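PDB 2Q01: uronate isomerase from Caulobacter crescentus, which catalyses the isomerisation of D-glucuronate to D-fructuronate, and of D-galacturonate to D-tagaturonate, in pentose and glucuronate interconversion. Local coordinates for residues B[408-413]-B[455-460]; B[30-35]-B[460-465]; B[399-404]-B[440-445]; B[164-169]-B[465-470]. All coordinates share one frame; numbering follows the deposited sequence.

Contact 1. Residues B[408-413]-B[455-460]; sequences GFYNTV and EELIVD. With K (potassium ion), chain E.
Phe409 and Tyr410, in the loop after helix 393-407, make a buried apolar contact with Leu457 of helix 451-469, next to a second subunit. The leucine's two methyls are shared between the rings. CD1 of Leu457 lies 3.6 Å from CD2 of Phe409 and makes an off-centre CH-pi contact, the two side chains crossing at about a right angle. CD2 of Leu457 turns to the tyrosine, 3.4 Å from OH of Tyr410, and also touches CB of Phe409. Beside the hydroxyl end, OD2 of Asp460 sits at the edge of the tyrosine ring, 3.8 Å from CE2 of Tyr410, while the aspartate's other oxygen bonds to Asn464. Replacing Phe409 by an alanine removes the ring, and is likely to leave Leu457 CD1 without its partner and open a gap between loop and helix. Phe409 also starts a type I turn: its O accepts from both N and OG1 of Thr412, the hydroxyl at 2.7 Å. Within this turn Asn411 OD1 binds the potassium ion at 2.7 Å. A water, the carbonyl oxygens of Ala375, Tyr378 and Leu381, and that of Ser75 of the second subunit complete an intersubunit potassium site.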
loop_
_atom_site.group_PDB
_atom_site.type_symbol
_atom_site.label_atom_id
_atom_site.label_comp_id
_atom_site.label_asym_id
_atom_site.label_seq_id
_atom_site.Cartn_x
_atom_site.Cartn_y
_atom_site.Cartn_z
ATOM N N GLY B 408 3.297 9.697 -15.542
ATOM C CA GLY B 408 3.312 9.315 -16.942
ATOM C C GLY B 408 4.400 8.297 -17.173
ATOM O O GLY B 408 4.941 7.730 -16.221
ATOM N N PHE B 409 4.721 8.064 -18.442
ATOM C CA PHE B 409 5.764 7.114 -18.813
ATOM C C PHE B 409 7.109 7.795 -19.022
ATOM O O PHE B 409 8.159 7.169 -18.886
ATOM C CB PHE B 409 5.384 6.384 -20.094
ATOM C CG PHE B 409 4.256 5.405 -19.930
ATOM C CD1 PHE B 409 4.489 4.132 -19.417
ATOM C CD2 PHE B 409 2.965 5.749 -20.307
ATOM C CE1 PHE B 409 3.448 3.219 -19.274
ATOM C CE2 PHE B 409 1.919 4.843 -20.175
ATOM C CZ PHE B 409 2.160 3.577 -19.657
ATOM N N TYR B 410 7.069 9.081 -19.346
ATOM C CA TYR B 410 8.248 9.794 -19.816
ATOM C C TYR B 410 9.027 10.420 -18.667
ATOM O O TYR B 410 10.096 11.003 -18.868
ATOM C CB TYR B 410 7.846 10.812 -20.881
ATOM C CG TYR B 410 7.197 10.155 -22.082
ATOM C CD1 TYR B 410 5.809 10.045 -22.177
ATOM C CD2 TYR B 410 7.969 9.606 -23.105
ATOM C CE1 TYR B 410 5.210 9.425 -23.260
ATOM C CE2 TYR B 410 7.374 8.982 -24.198
ATOM C CZ TYR B 410 5.995 8.896 -24.263
ATOM O OH TYR B 410 5.394 8.286 -25.337
ATOM N N ASN B 411 8.466 10.274 -17.465
ATOM C CA ASN B 411 9.118 10.599 -16.208
ATOM C C ASN B 411 9.691 9.352 -15.529
ATOM O O ASN B 411 10.057 9.390 -14.352
ATOM C CB ASN B 411 8.122 11.271 -15.268
ATOM C CG ASN B 411 7.905 12.735 -15.595
ATOM O OD1 ASN B 411 8.864 13.476 -15.830
ATOM N ND2 ASN B 411 6.661 13.177 -15.553
ATOM N N THR B 412 9.735 8.245 -16.266
ATOM C CA THR B 412 10.391 7.019 -15.812
ATOM C C THR B 412 11.622 6.746 -16.693
ATOM O O THR B 412 11.811 7.406 -17.718
ATOM C CB THR B 412 9.417 5.800 -15.761
ATOM O OG1 THR B 412 9.121 5.342 -17.088
ATOM C CG2 THR B 412 8.110 6.154 -15.019
ATOM N N VAL B 413 12.470 5.802 -16.287
ATOM C CA VAL B 413 13.760 5.583 -16.962
ATOM C C VAL B 413 13.917 4.177 -17.567
ATOM O O VAL B 413 15.010 3.790 -17.986
ATOM C CB VAL B 413 14.975 5.906 -16.026
ATOM C CG1 VAL B 413 14.895 7.315 -15.509
ATOM C CG2 VAL B 413 15.065 4.926 -14.855
ATOM N N GLU B 455 2.519 0.676 -29.068
ATOM C CA GLU B 455 3.619 0.220 -29.916
ATOM C C GLU B 455 4.807 1.182 -29.872
ATOM O O GLU B 455 5.959 0.751 -29.955
ATOM C CB GLU B 455 3.141 0.031 -31.355
ATOM C CG GLU B 455 2.289 -1.214 -31.581
ATOM C CD GLU B 455 1.796 -1.365 -33.020
ATOM O OE1 GLU B 455 1.815 -0.371 -33.783
ATOM O OE2 GLU B 455 1.381 -2.488 -33.383
ATOM N N GLU B 456 4.515 2.479 -29.753
ATOM C CA GLU B 456 5.538 3.506 -29.547
ATOM C C GLU B 456 6.151 3.375 -28.159
ATOM O O GLU B 456 7.370 3.389 -28.018
ATOM C CB GLU B 456 4.950 4.910 -29.703
ATOM C CG GLU B 456 4.855 5.418 -31.129
ATOM C CD GLU B 456 4.392 6.872 -31.209
ATOM O OE1 GLU B 456 4.916 7.716 -30.444
ATOM O OE2 GLU B 456 3.510 7.171 -32.044
ATOM N N LEU B 457 5.294 3.231 -27.147
ATOM C CA LEU B 457 5.716 3.193 -25.746
ATOM C C LEU B 457 6.573 2.008 -25.367
ATOM O O LEU B 457 7.528 2.167 -24.620
ATOM C CB LEU B 457 4.521 3.284 -24.797
ATOM C CG LEU B 457 4.174 4.734 -24.473
ATOM C CD1 LEU B 457 2.821 4.852 -23.824
ATOM C CD2 LEU B 457 5.246 5.337 -23.595
ATOM N N ILE B 458 6.239 0.831 -25.884
ATOM C CA ILE B 458 7.001 -0.372 -25.566
ATOM C C ILE B 458 8.472 -0.259 -26.016
ATOM O O ILE B 458 9.377 -0.642 -25.276
ATOM C CB ILE B 458 6.283 -1.671 -26.063
ATOM C CG1 ILE B 458 6.873 -2.920 -25.408
ATOM C CG2 ILE B 458 6.303 -1.793 -27.581
ATOM C CD1 ILE B 458 6.482 -3.113 -23.987
ATOM N N VAL B 459 8.695 0.326 -27.192
ATOM C CA VAL B 459 10.036 0.514 -27.747
ATOM C C VAL B 459 10.799 1.610 -26.991
ATOM O O VAL B 459 12.007 1.482 -26.757
ATOM C CB VAL B 459 9.979 0.805 -29.275
ATOM C CG1 VAL B 459 11.384 0.918 -29.879
ATOM C CG2 VAL B 459 9.214 -0.291 -29.991
ATOM N N ASP B 460 10.085 2.663 -26.591
ATOM C CA ASP B 460 10.661 3.757 -25.804
ATOM C C ASP B 460 11.118 3.249 -24.445
ATOM O O ASP B 460 12.297 3.371 -24.095
ATOM C CB ASP B 460 9.654 4.896 -25.626
ATOM C CG ASP B 460 9.695 5.903 -26.763
ATOM O OD1 ASP B 460 10.678 5.909 -27.537
ATOM O OD2 ASP B 460 8.739 6.701 -26.877
HETATM K K K E . 10.346 15.014 -14.168
HETATM O O HOH W 1 11.993 15.186 -16.194
#

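Contact 2. Residues B[30-35]-B[460-465]; sequences ALVKDL and DLTYNL
Val32 and Leu35 pack on Thr462 and Tyr463, setting a type I beta turn, Val32 to Leu35, against helix 451-469. The turn links helix 19-30 to strand 37-39, in a protein of the TIM-barrel clan. The apolar part belongs to Leu35: its CD1 is 4.0 Å from CG2 of Thr462 and nearly as close to CB of Tyr463, so one methyl bridges two consecutive helix residues. The threonine turns this methyl outward because CG2 is anti to its backbone N while OG1 lies beside that N (chi1 -60°). Val32 makes a mixed contact, meeting Thr462 tip to tip with both methyls around the hydroxyl; CG1 of Val32 is 3.5 Å from OG1 of Thr462. That oxygen is not left without a polar mate, since it is hydrogen-bonded to the carbonyl of Ile458 one turn earlier. Several polar bonds run within each segment. Leu35 N closes the turn on Val32 O, and the helix widens into a pi-type turn where Leu465 N reaches Asp460 O at 2.8 Å. Across that wide turn Asn464 ND2 donates to Asp460 OD1 at 3.0 Å, on the anti side of the carboxylate, with a bent N-H...O angle of 135°.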
loop_
_atom_site.group_PDB
_atom_site.type_symbol
_atom_site.label_atom_id
_atom_site.label_comp_id
_atom_site.label_asym_id
_atom_site.label_seq_id
_atom_site.Cartn_x
_atom_site.Cartn_y
_atom_site.Cartn_z
ATOM N N ALA B 30 6.801 -8.884 -29.120
ATOM C CA ALA B 30 7.496 -9.234 -30.369
ATOM C C ALA B 30 8.249 -8.044 -30.977
ATOM O O ALA B 30 9.292 -8.206 -31.607
ATOM C CB ALA B 30 6.506 -9.797 -31.373
ATOM N N LEU B 31 7.717 -6.850 -30.741
ATOM C CA LEU B 31 8.276 -5.590 -31.206
ATOM C C LEU B 31 9.542 -5.204 -30.449
ATOM O O LEU B 31 10.240 -4.266 -30.832
ATOM C CB LEU B 31 7.235 -4.493 -30.984
ATOM C CG LEU B 31 6.733 -3.636 -32.134
ATOM C CD1 LEU B 31 5.879 -4.466 -33.078
ATOM C CD2 LEU B 31 5.923 -2.509 -31.548
ATOM N N VAL B 32 9.839 -5.944 -29.387
ATOM C CA VAL B 32 10.767 -5.495 -28.360
ATOM C C VAL B 32 11.720 -6.595 -27.831
ATOM O O VAL B 32 12.809 -6.285 -27.329
ATOM C CB VAL B 32 9.943 -4.773 -27.246
ATOM C CG1 VAL B 32 10.215 -5.289 -25.868
ATOM C CG2 VAL B 32 10.109 -3.268 -27.358
ATOM N N LYS B 33 11.336 -7.865 -28.010
ATOM C CA LYS B 33 12.050 -9.023 -27.430
ATOM C C LYS B 33 13.498 -9.219 -27.874
ATOM O O LYS B 33 14.293 -9.836 -27.158
ATOM C CB LYS B 33 11.270 -10.328 -27.650
ATOM C CG LYS B 33 11.207 -10.836 -29.083
ATOM C CD LYS B 33 10.271 -12.026 -29.196
ATOM C CE LYS B 33 9.864 -12.272 -30.645
ATOM N NZ LYS B 33 8.567 -13.009 -30.738
ATOM N N ASP B 34 13.825 -8.694 -29.051
ATOM C CA ASP B 34 15.122 -8.914 -29.670
ATOM C C ASP B 34 15.945 -7.635 -29.762
ATOM O O ASP B 34 17.028 -7.638 -30.343
ATOM C CB ASP B 34 14.945 -9.539 -31.060
ATOM C CG ASP B 34 14.546 -11.007 -30.998
ATOM O OD1 ASP B 34 15.197 -11.774 -30.252
ATOM O OD2 ASP B 34 13.587 -11.394 -31.702
ATOM N N LEU B 35 15.426 -6.550 -29.187
ATOM C CA LEU B 35 16.185 -5.307 -29.044
ATOM C C LEU B 35 17.391 -5.531 -28.131
ATOM O O LEU B 35 17.340 -6.394 -27.243
ATOM C CB LEU B 35 15.297 -4.188 -28.482
ATOM C CG LEU B 35 14.333 -3.468 -29.428
ATOM C CD1 LEU B 35 13.477 -2.499 -28.648
ATOM C CD2 LEU B 35 15.074 -2.738 -30.543
ATOM N N ASP B 460 10.085 2.663 -26.591
ATOM C CA ASP B 460 10.661 3.757 -25.804
ATOM C C ASP B 460 11.118 3.249 -24.445
ATOM O O ASP B 460 12.297 3.371 -24.095
ATOM C CB ASP B 460 9.654 4.896 -25.626
ATOM C CG ASP B 460 9.695 5.903 -26.763
ATOM O OD1 ASP B 460 10.678 5.909 -27.537
ATOM O OD2 ASP B 460 8.739 6.701 -26.877
ATOM N N LEU B 461 10.181 2.645 -23.715
ATOM C CA LEU B 461 10.426 2.040 -22.401
ATOM C C LEU B 461 11.605 1.065 -22.378
ATOM O O LEU B 461 12.376 1.038 -21.415
ATOM C CB LEU B 461 9.160 1.326 -21.910
ATOM C CG LEU B 461 8.146 2.020 -20.983
ATOM C CD1 LEU B 461 7.946 3.502 -21.264
ATOM C CD2 LEU B 461 6.807 1.280 -20.998
ATOM N N THR B 462 11.745 0.285 -23.448
ATOM C CA THR B 462 12.793 -0.725 -23.552
ATOM C C THR B 462 14.154 -0.129 -23.905
ATOM O O THR B 462 15.169 -0.480 -23.294
ATOM C CB THR B 462 12.403 -1.819 -24.582
ATOM O OG1 THR B 462 11.182 -2.443 -24.168
ATOM C CG2 THR B 462 13.479 -2.888 -24.705
ATOM N N TYR B 463 14.174 0.785 -24.870
ATOM C CA TYR B 463 15.428 1.161 -25.513
ATOM C C TYR B 463 15.731 2.664 -25.488
ATOM O O TYR B 463 16.801 3.067 -25.031
ATOM C CB TYR B 463 15.453 0.609 -26.952
ATOM C CG TYR B 463 16.788 0.701 -27.670
ATOM C CD1 TYR B 463 17.729 -0.321 -27.568
ATOM C CD2 TYR B 463 17.092 1.801 -28.478
ATOM C CE1 TYR B 463 18.954 -0.237 -28.234
ATOM C CE2 TYR B 463 18.307 1.894 -29.142
ATOM C CZ TYR B 463 19.230 0.877 -29.016
ATOM O OH TYR B 463 20.425 0.981 -29.680
ATOM N N ASN B 464 14.802 3.479 -25.984
ATOM C CA ASN B 464 15.052 4.915 -26.185
ATOM C C ASN B 464 15.091 5.725 -24.897
ATOM O O ASN B 464 15.955 6.585 -24.728
ATOM C CB ASN B 464 14.020 5.518 -27.136
ATOM C CG ASN B 464 13.968 4.806 -28.465
ATOM O OD1 ASN B 464 14.959 4.757 -29.196
ATOM N ND2 ASN B 464 12.805 4.250 -28.794
ATOM N N LEU B 465 14.145 5.448 -24.003
ATOM C CA LEU B 465 14.056 6.123 -22.703
ATOM C C LEU B 465 15.186 5.820 -21.703
ATOM O O LEU B 465 15.646 6.753 -21.049
ATOM C CB LEU B 465 12.663 5.956 -22.069
ATOM C CG LEU B 465 11.605 7.057 -22.269
ATOM C CD1 LEU B 465 11.548 7.653 -23.682
ATOM C CD2 LEU B 465 10.235 6.543 -21.845
#

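Contact 3. Residues B[399-404]-B[440-445]; sequences FREQVT and LARMVA
Glu401 and Arg442 join helix 393-407 to helix 425-445 by a salt bridge near the protein surface, and the close part of the contact is confined to this pair. OE2 of Glu401 comes to the edge of the guanidinium, 3.0 Å from NH2 of Arg442, with the carboxylate and guanidinium planes 81° apart. Turned so steeply, the two groups meet through one oxygen and one nitrogen, not as a parallel two-point pair. The glutamate chain also helps: its CG lies in the guanidinium plane, 3.6 Å from NH2 of Arg442. Glu401 is extended beyond CG, whereas the arginine is bent at its second and third torsions (chi3 -59°), which folds its head toward the neighbouring helix. Away from this point the helices stand apart. Thr404 and Met443 approach the opposite segments no closer than 5.5 Å, and the hydroxyl of Thr404 turns back into its own helix, donating to Arg400 O at 2.6 Å in the carbonyl plane, on a lone pair. The second subunit reaches the salt-bridged pair itself: its Glu394 makes another salt bridge to NH1 of Arg442 and its Arg398 bonds to the carbonyl of Glu401. With an alanine in place of Glu401, Arg442 NH2 would probably lose its carboxylate mate, and the guanidinium, though Glu394 still held NH1, would no longer be tied to helix 393-407. Chemically, one guanidinium is shared between carboxylates of two chains, and these probably balance the positive charge gathered where Arg448 of the same chain lies close to NH1.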
loop_
_atom_site.group_PDB
_atom_site.type_symbol
_atom_site.label_atom_id
_atom_site.label_comp_id
_atom_site.label_asym_id
_atom_site.label_seq_id
_atom_site.Cartn_x
_atom_site.Cartn_y
_atom_site.Cartn_z
ATOM N N PHE B 399 4.292 -1.006 -9.620
ATOM C CA PHE B 399 4.953 0.213 -10.039
ATOM C C PHE B 399 4.175 0.881 -11.175
ATOM O O PHE B 399 3.731 2.012 -11.016
ATOM C CB PHE B 399 6.406 -0.069 -10.436
ATOM C CG PHE B 399 7.148 1.142 -10.939
ATOM C CD1 PHE B 399 7.349 1.340 -12.302
ATOM C CD2 PHE B 399 7.645 2.086 -10.052
ATOM C CE1 PHE B 399 8.030 2.461 -12.770
ATOM C CE2 PHE B 399 8.331 3.211 -10.514
ATOM C CZ PHE B 399 8.520 3.399 -11.870
ATOM N N ARG B 400 3.975 0.168 -12.286
ATOM C CA ARG B 400 3.228 0.693 -13.444
ATOM C C ARG B 400 1.796 1.124 -13.116
ATOM O O ARG B 400 1.327 2.139 -13.625
ATOM C CB ARG B 400 3.209 -0.308 -14.612
ATOM C CG ARG B 400 4.545 -0.500 -15.341
ATOM C CD ARG B 400 5.053 0.780 -16.021
ATOM N NE ARG B 400 6.408 0.600 -16.551
ATOM C CZ ARG B 400 7.269 1.585 -16.811
ATOM N NH1 ARG B 400 8.475 1.294 -17.285
ATOM N NH2 ARG B 400 6.939 2.856 -16.598
ATOM N N GLU B 401 1.118 0.360 -12.262
ATOM C CA GLU B 401 -0.239 0.691 -11.814
ATOM C C GLU B 401 -0.320 1.914 -10.893
ATOM O O GLU B 401 -1.344 2.595 -10.854
ATOM C CB GLU B 401 -0.878 -0.504 -11.113
ATOM C CG GLU B 401 -1.324 -1.624 -12.043
ATOM C CD GLU B 401 -1.821 -2.853 -11.294
ATOM O OE1 GLU B 401 -1.833 -2.839 -10.042
ATOM O OE2 GLU B 401 -2.204 -3.837 -11.963
ATOM N N GLN B 402 0.751 2.193 -10.157
ATOM C CA GLN B 402 0.721 3.249 -9.133
ATOM C C GLN B 402 1.411 4.563 -9.523
ATOM O O GLN B 402 1.125 5.607 -8.947
ATOM C CB GLN B 402 1.250 2.717 -7.798
ATOM C CG GLN B 402 0.198 1.906 -7.037
ATOM C CD GLN B 402 0.766 0.995 -5.971
ATOM O OE1 GLN B 402 0.119 0.026 -5.575
ATOM N NE2 GLN B 402 1.973 1.291 -5.499
ATOM N N VAL B 403 2.276 4.499 -10.526
ATOM C CA VAL B 403 3.150 5.602 -10.903
ATOM C C VAL B 403 2.702 6.328 -12.183
ATOM O O VAL B 403 2.864 7.549 -12.300
ATOM C CB VAL B 403 4.614 5.072 -11.001
ATOM C CG1 VAL B 403 5.426 5.736 -12.106
ATOM C CG2 VAL B 403 5.291 5.172 -9.655
ATOM N N THR B 404 2.118 5.575 -13.115
ATOM C CA THR B 404 1.803 6.060 -14.465
ATOM C C THR B 404 0.837 7.247 -14.497
ATOM O O THR B 404 1.048 8.213 -15.228
ATOM C CB THR B 404 1.227 4.917 -15.330
ATOM O OG1 THR B 404 2.169 3.843 -15.379
ATOM C CG2 THR B 404 0.930 5.379 -16.744
ATOM N N LEU B 440 0.704 -2.486 -20.804
ATOM C CA LEU B 440 0.265 -1.750 -21.987
ATOM C C LEU B 440 -0.916 -2.419 -22.700
ATOM O O LEU B 440 -1.842 -1.736 -23.147
ATOM C CB LEU B 440 1.432 -1.586 -22.958
ATOM C CG LEU B 440 2.262 -0.298 -23.017
ATOM C CD1 LEU B 440 2.145 0.544 -21.766
ATOM C CD2 LEU B 440 3.721 -0.628 -23.313
ATOM N N ALA B 441 -0.879 -3.749 -22.788
ATOM C CA ALA B 441 -1.966 -4.551 -23.368
ATOM C C ALA B 441 -3.290 -4.386 -22.642
ATOM O O ALA B 441 -4.343 -4.386 -23.275
ATOM C CB ALA B 441 -1.592 -5.995 -23.376
ATOM N N ARG B 442 -3.236 -4.247 -21.317
ATOM C CA ARG B 442 -4.442 -4.012 -20.524
ATOM C C ARG B 442 -4.978 -2.603 -20.748
ATOM O O ARG B 442 -6.187 -2.382 -20.672
ATOM C CB ARG B 442 -4.180 -4.239 -19.042
ATOM C CG ARG B 442 -5.338 -4.916 -18.326
ATOM C CD ARG B 442 -5.800 -4.136 -17.107
ATOM N NE ARG B 442 -4.746 -3.948 -16.114
ATOM C CZ ARG B 442 -4.790 -3.039 -15.144
ATOM N NH1 ARG B 442 -5.839 -2.228 -15.033
ATOM N NH2 ARG B 442 -3.785 -2.938 -14.286
ATOM N N MET B 443 -4.081 -1.654 -21.021
ATOM C CA MET B 443 -4.486 -0.290 -21.362
ATOM C C MET B 443 -5.193 -0.275 -22.706
ATOM O O MET B 443 -6.176 0.442 -22.874
ATOM C CB MET B 443 -3.297 0.688 -21.385
ATOM C CG MET B 443 -2.499 0.800 -20.084
ATOM S SD MET B 443 -3.502 1.169 -18.635
ATOM C CE MET B 443 -3.579 2.951 -18.743
ATOM N N VAL B 444 -4.690 -1.066 -23.656
ATOM C CA VAL B 444 -5.292 -1.166 -24.987
ATOM C C VAL B 444 -6.625 -1.925 -24.961
ATOM O O VAL B 444 -7.600 -1.476 -25.568
ATOM C CB VAL B 444 -4.319 -1.780 -26.011
ATOM C CG1 VAL B 444 -4.990 -1.950 -27.373
ATOM C CG2 VAL B 444 -3.100 -0.904 -26.157
ATOM N N ALA B 445 -6.667 -3.044 -24.235
ATOM C CA ALA B 445 -7.876 -3.877 -24.116
ATOM C C ALA B 445 -9.029 -3.170 -23.416
ATOM O O ALA B 445 -10.189 -3.412 -23.735
ATOM C CB ALA B 445 -7.551 -5.178 -23.403
#

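Contact 4. Residues B[164-169]-B[465-470]; sequences NIETLA and LPKKAY
The carboxylate of Glu166 meets Lys467 through OE1 alone, and its CD-OE1 bond points almost straight at the lysine's last bond, with a CD-OE1...NZ angle of about 162°. The oxygen lies alongside that bond, about equally far from its two ends: OE1 of Glu166 is 3.1 Å from CE and 3.2 Å from NZ of Lys467. OE1 and NZ form a salt bridge, the two side chains crossing at about a right angle. The other flat group, the ring of Tyr470, has Pro466 O in its plane at one edge, just past the end of helix 451-469.

Glu166 reaches the lysine because its CG points anti to the backbone N (chi1 -176°) and its chain continues extended; Lys467 is likewise stretched beyond CG. A third polar group closes the arrangement. The hydroxyl of Tyr463, one turn earlier on the helix, is hydrogen-bonded to NZ of Lys467 and more weakly to OE1 of Glu166, so it probably steadies both charges. Pro466 has no N-H to give to the preceding turn, and the helix kinks there just before Lys467.

Glu166 stands where the chain turns a corner in strand 165-169, after a Schellman motif at Asn164 has ended helix 156-162. This strand runs between 37-39 and 192-194 in a parallel sheet, with Thr167 OG1 bonded to His192. The bridge ties the end of helix 451-469 to strand 165-169, and packing of Lys467 on Ile38 adds strand 37-39.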
loop_
_atom_site.group_PDB
_atom_site.type_symbol
_atom_site.label_atom_id
_atom_site.label_comp_id
_atom_site.label_asym_id
_atom_site.label_seq_id
_atom_site.Cartn_x
_atom_site.Cartn_y
_atom_site.Cartn_z
ATOM N N ASN B 164 23.514 -9.990 -26.550
ATOM C CA ASN B 164 23.203 -8.756 -27.274
ATOM C C ASN B 164 23.142 -7.568 -26.319
ATOM O O ASN B 164 22.219 -6.755 -26.358
ATOM C CB ASN B 164 21.924 -8.898 -28.130
ATOM C CG ASN B 164 21.828 -7.853 -29.236
ATOM O OD1 ASN B 164 20.738 -7.579 -29.743
ATOM N ND2 ASN B 164 22.964 -7.267 -29.612
ATOM N N ILE B 165 24.136 -7.489 -25.442
ATOM C CA ILE B 165 24.226 -6.378 -24.516
ATOM C C ILE B 165 24.878 -5.219 -25.239
ATOM O O ILE B 165 25.972 -5.347 -25.786
ATOM C CB ILE B 165 24.971 -6.753 -23.221
ATOM C CG1 ILE B 165 24.262 -7.934 -22.542
ATOM C CG2 ILE B 165 25.052 -5.542 -22.272
ATOM C CD1 ILE B 165 25.100 -8.705 -21.537
ATOM N N GLU B 166 24.175 -4.095 -25.266
ATOM C CA GLU B 166 24.692 -2.888 -25.874
ATOM C C GLU B 166 25.561 -2.125 -24.880
ATOM O O GLU B 166 26.695 -1.765 -25.193
ATOM C CB GLU B 166 23.546 -2.018 -26.368
ATOM C CG GLU B 166 24.012 -0.785 -27.102
ATOM C CD GLU B 166 23.022 -0.309 -28.128
ATOM O OE1 GLU B 166 22.628 0.867 -28.039
ATOM O OE2 GLU B 166 22.644 -1.102 -29.023
ATOM N N THR B 167 25.016 -1.895 -23.686
ATOM C CA THR B 167 25.695 -1.178 -22.610
ATOM C C THR B 167 25.545 -1.963 -21.314
ATOM O O THR B 167 24.447 -2.408 -20.983
ATOM C CB THR B 167 25.088 0.236 -22.424
ATOM O OG1 THR B 167 25.248 0.986 -23.635
ATOM C CG2 THR B 167 25.745 0.990 -21.267
ATOM N N LEU B 168 26.654 -2.149 -20.601
ATOM C CA LEU B 168 26.630 -2.716 -19.254
ATOM C C LEU B 168 27.412 -1.810 -18.317
ATOM O O LEU B 168 28.575 -1.511 -18.570
ATOM C CB LEU B 168 27.236 -4.124 -19.248
ATOM C CG LEU B 168 27.278 -4.922 -17.942
ATOM C CD1 LEU B 168 25.878 -5.157 -17.389
ATOM C CD2 LEU B 168 27.979 -6.251 -18.163
ATOM N N ALA B 169 26.772 -1.369 -17.240
ATOM C CA ALA B 169 27.451 -0.550 -16.238
ATOM C C ALA B 169 27.760 -1.352 -14.979
ATOM O O ALA B 169 26.924 -2.114 -14.490
ATOM C CB ALA B 169 26.629 0.698 -15.898
ATOM N N LEU B 465 14.145 5.448 -24.003
ATOM C CA LEU B 465 14.056 6.123 -22.703
ATOM C C LEU B 465 15.186 5.820 -21.703
ATOM O O LEU B 465 15.646 6.753 -21.049
ATOM C CB LEU B 465 12.663 5.956 -22.069
ATOM C CG LEU B 465 11.605 7.057 -22.269
ATOM C CD1 LEU B 465 11.548 7.653 -23.682
ATOM C CD2 LEU B 465 10.235 6.543 -21.845
ATOM N N PRO B 466 15.624 4.538 -21.558
ATOM C CA PRO B 466 16.865 4.295 -20.792
ATOM C C PRO B 466 18.113 5.001 -21.353
ATOM O O PRO B 466 18.962 5.454 -20.585
ATOM C CB PRO B 466 17.047 2.776 -20.886
ATOM C CG PRO B 466 15.690 2.240 -21.142
ATOM C CD PRO B 466 15.016 3.264 -21.997
ATOM N N LYS B 467 18.214 5.082 -22.676
ATOM C CA LYS B 467 19.307 5.782 -23.341
ATOM C C LYS B 467 19.315 7.294 -23.085
ATOM O O LYS B 467 20.347 7.843 -22.715
ATOM C CB LYS B 467 19.270 5.515 -24.838
ATOM C CG LYS B 467 20.121 4.360 -25.291
ATOM C CD LYS B 467 20.119 4.300 -26.803
ATOM C CE LYS B 467 21.366 3.632 -27.314
ATOM N NZ LYS B 467 21.494 3.745 -28.793
ATOM N N LYS B 468 18.177 7.958 -23.282
ATOM C CA LYS B 468 18.083 9.400 -23.036
ATOM C C LYS B 468 18.389 9.763 -21.589
ATOM O O LYS B 468 19.178 10.673 -21.333
ATOM C CB LYS B 468 16.716 9.962 -23.451
ATOM C CG LYS B 468 16.707 10.532 -24.860
ATOM C CD LYS B 468 15.398 11.236 -25.203
ATOM C CE LYS B 468 15.414 11.705 -26.656
ATOM N NZ LYS B 468 14.108 12.260 -27.104
ATOM N N ALA B 469 17.789 9.016 -20.662
ATOM C CA ALA B 469 17.875 9.298 -19.230
ATOM C C ALA B 469 19.285 9.143 -18.679
ATOM O O ALA B 469 19.708 9.924 -17.823
ATOM C CB ALA B 469 16.913 8.420 -18.465
ATOM N N TYR B 470 20.002 8.145 -19.186
ATOM C CA TYR B 470 21.371 7.871 -18.763
ATOM C C TYR B 470 22.412 8.433 -19.725
ATOM O O TYR B 470 23.565 8.024 -19.683
ATOM C CB TYR B 470 21.581 6.368 -18.577
ATOM C CG TYR B 470 20.909 5.839 -17.342
ATOM C CD1 TYR B 470 19.607 5.351 -17.387
ATOM C CD2 TYR B 470 21.572 5.842 -16.116
ATOM C CE1 TYR B 470 18.985 4.884 -16.236
ATOM C CE2 TYR B 470 20.961 5.373 -14.968
ATOM C CZ TYR B 470 19.668 4.894 -15.036
ATOM O OH TYR B 470 19.069 4.425 -13.897
#

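How the contacts relate
Three of the four contacts draw on helix 451-469 in succession: contact 1 on 455-460, contact 2 on 460-465 and contact 4 on 465-470, sharing Asp460 and then Leu465. Contact 3 joins the two helices 393-407 and 425-445. Along the chain the order is 30-35, 164-169, 399-404, 408-413, 440-445 and then this last long helix, so it packs against two much earlier segments, 30-35 and 164-169, as well as the nearby loop 408-413. Centres of contacts 1 and 2 are about 10 Å apart, those of 3 and 4 about 23 Å. The helix thus runs from the subunit interface, where contacts 1 and 3 touch the second subunit, to the parallel sheet at contact 4.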